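Local coordinates for protein PTHB1 (Homo sapiens, PDB 4YD8) that belongs to the BBSome, a coat complex thought to sort specific membrane proteins to the primary cilium, and is represented here by its N-terminal seven-bladed beta-propeller, at residues L31-V34 against D35-N39. Numbering follows the deposited sequence. Where two conformers were deposited one is given.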
loop_
_atom_site.group_PDB
_atom_site.type_symbol
_atom_site.label_atom_id
_atom_site.label_comp_id
_atom_site.label_asym_id
_atom_site.label_seq_id
_atom_site.Cartn_x
_atom_site.Cartn_y
_atom_site.Cartn_z
ATOM N N LEU A 31 2.878 -6.129 1.908
ATOM C CA LEU A 31 4.057 -6.794 2.465
ATOM C C LEU A 31 4.098 -6.564 3.970
ATOM O O LEU A 31 4.316 -5.438 4.414
ATOM C CB LEU A 31 5.339 -6.252 1.828
ATOM C CG LEU A 31 6.158 -7.037 0.806
ATOM C CD1 LEU A 31 7.408 -6.231 0.423
ATOM C CD2 LEU A 31 6.558 -8.426 1.336
ATOM N N ALA A 32 3.905 -7.617 4.759
ATOM C CA ALA A 32 3.837 -7.419 6.206
ATOM C C ALA A 32 4.046 -8.706 6.977
ATOM O O ALA A 32 3.891 -9.801 6.432
ATOM C CB ALA A 32 2.459 -6.814 6.594
ATOM N N ASN A 33 4.381 -8.562 8.253
ATOM C CA ASN A 33 4.579 -9.715 9.123
ATOM C C ASN A 33 3.220 -10.169 9.644
ATOM O O ASN A 33 2.940 -10.075 10.837
ATOM C CB ASN A 33 5.523 -9.367 10.271
ATOM C CG ASN A 33 5.873 -10.576 11.123
ATOM O OD1 ASN A 33 5.616 -11.713 10.732
ATOM N ND2 ASN A 33 6.448 -10.333 12.292
ATOM N N VAL A 34 2.392 -10.666 8.727
ATOM C CA VAL A 34 0.958 -10.847 8.976
ATOM C C VAL A 34 0.686 -12.000 9.951
ATOM O O VAL A 34 -0.366 -12.036 10.604
ATOM C CB VAL A 34 0.188 -11.069 7.627
ATOM C CG1 VAL A 34 0.558 -12.410 6.995
ATOM C CG2 VAL A 34 -1.332 -10.946 7.829
ATOM N N ASP A 35 1.650 -12.910 10.101
ATOM C CA ASP A 35 1.486 -13.993 11.075
ATOM C C ASP A 35 2.237 -13.731 12.373
ATOM O O ASP A 35 2.432 -14.652 13.172
ATOM C CB ASP A 35 1.929 -15.336 10.478
ATOM C CG ASP A 35 3.384 -15.338 10.014
ATOM O OD1 ASP A 35 4.080 -14.313 10.180
ATOM O OD2 ASP A 35 3.839 -16.386 9.494
ATOM N N ASN A 36 2.653 -12.482 12.577
ATOM C CA ASN A 36 3.305 -12.075 13.812
ATOM C C ASN A 36 4.472 -12.973 14.189
ATOM O O ASN A 36 4.634 -13.337 15.343
ATOM C CB ASN A 36 2.271 -12.030 14.929
ATOM C CG ASN A 36 1.197 -10.980 14.635
ATOM O OD1 ASN A 36 1.470 -9.787 14.732
ATOM N ND2 ASN A 36 0.014 -11.418 14.195
ATOM N N SER A 37 5.264 -13.328 13.192
ATOM C CA SER A 37 6.411 -14.211 13.425
ATOM C C SER A 37 7.513 -13.506 14.207
ATOM O O SER A 37 7.703 -12.296 14.075
ATOM C CB SER A 37 6.960 -14.715 12.095
ATOM O OG SER A 37 7.448 -13.634 11.327
ATOM N N GLY A 38 8.276 -14.267 14.991
ATOM C CA GLY A 38 9.312 -13.671 15.798
ATOM C C GLY A 38 10.546 -13.273 15.009
ATOM O O GLY A 38 11.313 -12.424 15.455
ATOM N N ASN A 39 10.755 -13.873 13.843
ATOM C CA ASN A 39 11.954 -13.529 13.071
ATOM C C ASN A 39 11.767 -12.228 12.286
ATOM O O ASN A 39 12.700 -11.719 11.664
ATOM C CB ASN A 39 12.348 -14.671 12.133
ATOM C CG ASN A 39 11.258 -15.024 11.131
ATOM O OD1 ASN A 39 10.385 -14.209 10.795
ATOM N ND2 ASN A 39 11.306 -16.255 10.643
#
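The flat amide of Asn33 meets Ser37 through both its polar atoms: Ser37 N and Ser37 OG approach OD1 from opposite sides of the amide plane, and Ser37 O lies close to that plane at ND2. ND2 lies in the plane of the Ser37 carbonyl and gives its hydrogen to a lone pair of Ser37 O (2.9 Å, 162° at the hydrogen). Asn33 OD1 takes Ser37 N at 3.0 Å, the donor tilted 26° from the carbonyl plane. Ser37 OG comes to 2.7 Å from Asn33 OD1, but whether its proton goes there or to Asn39 OD1 is not settled. With CG anti to the backbone N (chi1 -174°), the Asn33 side chain runs out alongside the turn and reaches the Ser37 backbone. The same asparagine opens a type I beta turn, Asn33 to Asn36, closed by Asn36 N to Asn33 O (3.0 Å), and itself centres an inverse gamma turn. Cut back to an alanine, Asn33 would keep the turn's backbone bond, but Ser37 N and O would probably lose their amide partners, leaving the loop around Ser37 less firmly held to the turn. Asp35 OD1 stands 3.1 Å from Asn33 OD1, acceptor against acceptor. Lys43, on the next strand of this propeller blade, forms a salt bridge with Asp35 OD1 and a weak hydrogen bond with Asn33 OD1, so its positive charge is likely to offset the crowding of oxygens in this strand-connecting loop.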